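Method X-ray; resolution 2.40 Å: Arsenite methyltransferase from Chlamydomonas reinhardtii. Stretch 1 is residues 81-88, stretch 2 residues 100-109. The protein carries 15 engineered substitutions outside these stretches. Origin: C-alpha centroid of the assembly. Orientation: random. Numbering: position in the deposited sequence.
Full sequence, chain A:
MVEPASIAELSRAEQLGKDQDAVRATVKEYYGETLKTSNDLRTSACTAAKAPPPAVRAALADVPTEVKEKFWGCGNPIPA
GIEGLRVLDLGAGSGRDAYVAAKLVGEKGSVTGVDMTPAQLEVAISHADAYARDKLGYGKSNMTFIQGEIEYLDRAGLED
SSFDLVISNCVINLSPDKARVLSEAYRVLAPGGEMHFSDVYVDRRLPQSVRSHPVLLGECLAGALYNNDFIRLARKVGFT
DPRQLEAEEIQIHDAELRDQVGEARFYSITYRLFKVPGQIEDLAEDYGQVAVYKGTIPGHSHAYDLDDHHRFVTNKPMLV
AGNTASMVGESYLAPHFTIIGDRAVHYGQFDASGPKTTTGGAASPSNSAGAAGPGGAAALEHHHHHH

Stretch 1, residues 81-88: GIEGLRVL
Stretch 2 100-109: VAAKLVGEKG

Stretch 1 begins as a loop, folds through a type II turn from Ile82 to Leu85, closed by Leu85 N to Ile82 O at 3.2 Å, and becomes a strand at Arg86 (phi/psi -108/128). Gly84 occupies the turn position with phi/psi 79/2, a positive phi that favours glycine. Stretch 2 enters as a helix through Leu104; Val105 (-81/-3) still donates from its N to Ala101 O at 2.7 Å. Gly106 then leaves helical geometry at 71/175 and opens a type I turn, in which Gly109 N meets Gly106 O at 3.2 Å.

The register sets Glu83 CA 4.1 Å from Val105 CA, Gly84 CA 3.8 Å from Gly109 CA, and Val87 CA 7.6 Å from Ala101 CA. One direct hydrogen bond joins the stretches: Gly84 N donates to Val105 O at 2.7 Å, nearly straight at 167°. A water adds a bridge, accepting from Ile82 N and donating to Leu104 O, each 3.0 Å from the water oxygen. Val105 CA also approaches Ile82 O at 3.6 Å in a CA-H...O contact.

Val105 (chi1 -58°, m) is the apolar hub. Its CG1 lies 3.7 Å from Ile82 CG1 and 3.8 Å from Val87 CG2, so this one methyl touches both turn and strand, while Val105 CG2 comes no nearer to stretch 1 than 4.4 Å, at Leu85 O. Ile82, p at chi1 and t at chi2, also brings CD1 to 4.4 Å from Leu104 CB. Val87 (t) points toward the helix, its CG1 4.5 Å from Ala101 CB, a loose apolar contact between two buried residues, suited to alanine's short methyl side chain.

Gly109 CA packs 3.3 Å from Leu85 O, where a CB would clash with that oxygen and with Val105 CB. Glu83 and Leu85 direct their CA-to-CB bonds away; Glu83, with chi1 t, suits its exposed position. In all, 363 Å² is buried.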

# COMPACT_ATOMS: atom_id res chain seq x y z
N GLY A 81 2.84 0.99 12.11
CA GLY A 81 4.31 0.87 12.19
C GLY A 81 5.21 1.91 11.53
O GLY A 81 6.44 1.64 11.34
N ILE A 82 4.66 3.08 11.22
CA ILE A 82 5.37 4.07 10.39
C ILE A 82 5.83 5.34 11.14
O ILE A 82 6.09 6.34 10.56
CB ILE A 82 4.52 4.53 9.13
CG1 ILE A 82 3.28 5.29 9.54
CG2 ILE A 82 4.13 3.34 8.25
CD1 ILE A 82 2.38 5.65 8.34
N GLU A 83 5.93 5.28 12.45
CA GLU A 83 6.42 6.44 13.17
C GLU A 83 7.77 6.92 12.61
O GLU A 83 8.66 6.11 12.44
CB GLU A 83 6.55 6.15 14.67
CG GLU A 83 7.32 7.26 15.39
CD GLU A 83 6.69 7.69 16.72
OE1 GLU A 83 7.28 7.34 17.78
OE2 GLU A 83 5.62 8.37 16.71
N GLY A 84 7.90 8.23 12.34
CA GLY A 84 9.19 8.77 11.98
C GLY A 84 9.63 8.54 10.57
O GLY A 84 10.71 9.02 10.18
N LEU A 85 8.79 7.90 9.76
CA LEU A 85 9.16 7.61 8.36
C LEU A 85 8.74 8.69 7.32
O LEU A 85 7.95 9.58 7.59
CB LEU A 85 8.56 6.24 7.95
CG LEU A 85 9.05 5.09 8.83
CD1 LEU A 85 8.49 3.73 8.40
CD2 LEU A 85 10.59 5.07 9.08
N ARG A 86 9.20 8.51 6.09
CA ARG A 86 8.76 9.41 4.99
C ARG A 86 7.82 8.66 4.04
O ARG A 86 8.18 7.57 3.54
CB ARG A 86 9.98 9.94 4.25
CG ARG A 86 11.02 10.58 5.22
CD ARG A 86 12.40 10.77 4.60
NE ARG A 86 12.78 9.53 3.89
CZ ARG A 86 13.99 8.93 3.85
NH1 ARG A 86 15.05 9.43 4.47
NH2 ARG A 86 14.12 7.81 3.17
N VAL A 87 6.66 9.26 3.79
CA VAL A 87 5.62 8.66 3.09
C VAL A 87 5.27 9.46 1.87
O VAL A 87 5.07 10.66 1.96
CB VAL A 87 4.37 8.64 3.98
CG1 VAL A 87 3.14 8.14 3.21
CG2 VAL A 87 4.62 7.78 5.23
N LEU A 88 5.10 8.79 0.75
CA LEU A 88 4.61 9.39 -0.49
C LEU A 88 3.19 8.89 -0.76
O LEU A 88 2.94 7.69 -0.79
CB LEU A 88 5.54 9.01 -1.64
CG LEU A 88 5.15 9.52 -3.04
CD1 LEU A 88 5.12 11.08 -3.07
CD2 LEU A 88 6.15 8.97 -4.03
N VAL A 100 -4.14 11.69 7.45
CA VAL A 100 -4.06 10.61 8.37
C VAL A 100 -2.62 10.17 8.53
O VAL A 100 -2.16 9.90 9.64
CB VAL A 100 -4.90 9.43 7.88
CG1 VAL A 100 -4.64 8.21 8.76
CG2 VAL A 100 -6.36 9.87 7.86
N ALA A 101 -1.90 10.06 7.43
CA ALA A 101 -0.49 9.61 7.55
C ALA A 101 0.36 10.63 8.36
O ALA A 101 1.21 10.26 9.21
CB ALA A 101 0.07 9.42 6.17
N ALA A 102 0.13 11.92 8.09
CA ALA A 102 0.86 13.02 8.69
C ALA A 102 0.75 12.84 10.19
O ALA A 102 1.71 13.03 10.91
CB ALA A 102 0.24 14.32 8.27
N LYS A 103 -0.41 12.41 10.66
CA LYS A 103 -0.53 12.11 12.09
C LYS A 103 0.23 10.86 12.51
O LYS A 103 0.98 10.83 13.51
CB LYS A 103 -1.98 11.90 12.49
CG LYS A 103 -2.02 11.51 13.97
CD LYS A 103 -3.41 11.33 14.53
CE LYS A 103 -3.36 11.25 16.06
NZ LYS A 103 -2.45 10.13 16.52
N LEU A 104 0.01 9.80 11.74
CA LEU A 104 0.53 8.51 12.24
C LEU A 104 2.01 8.39 12.14
O LEU A 104 2.59 7.52 12.80
CB LEU A 104 -0.17 7.28 11.56
CG LEU A 104 -1.64 7.08 11.96
CD1 LEU A 104 -2.16 5.84 11.29
CD2 LEU A 104 -1.76 6.94 13.47
N VAL A 105 2.64 9.20 11.27
CA VAL A 105 4.11 9.20 11.30
C VAL A 105 4.72 10.06 12.39
O VAL A 105 5.99 10.12 12.52
CB VAL A 105 4.78 9.65 9.98
CG1 VAL A 105 4.31 8.73 8.85
CG2 VAL A 105 4.44 11.11 9.67
N GLY A 106 3.87 10.77 13.15
CA GLY A 106 4.46 11.68 14.15
C GLY A 106 5.14 12.94 13.59
O GLY A 106 5.30 13.16 12.35
N GLU A 107 5.57 13.78 14.51
CA GLU A 107 6.13 15.08 14.17
C GLU A 107 7.44 14.97 13.43
O GLU A 107 7.77 15.79 12.62
CB GLU A 107 6.31 15.89 15.44
CG GLU A 107 6.70 17.34 15.18
CD GLU A 107 6.35 18.25 16.35
OE1 GLU A 107 6.13 17.73 17.46
OE2 GLU A 107 6.29 19.48 16.14
N LYS A 108 8.14 13.88 13.63
CA LYS A 108 9.44 13.72 13.00
C LYS A 108 9.35 13.03 11.64
O LYS A 108 10.29 13.05 10.87
CB LYS A 108 10.40 12.99 13.94
CG LYS A 108 11.13 13.94 14.89
CD LYS A 108 11.85 13.21 16.05
CE LYS A 108 12.56 14.20 16.96
NZ LYS A 108 13.60 13.56 17.82
N GLY A 109 8.19 12.44 11.32
CA GLY A 109 8.04 11.79 10.03
C GLY A 109 7.54 12.86 9.06
O GLY A 109 7.25 14.00 9.49
O HOH W 1 2.49 4.53 12.69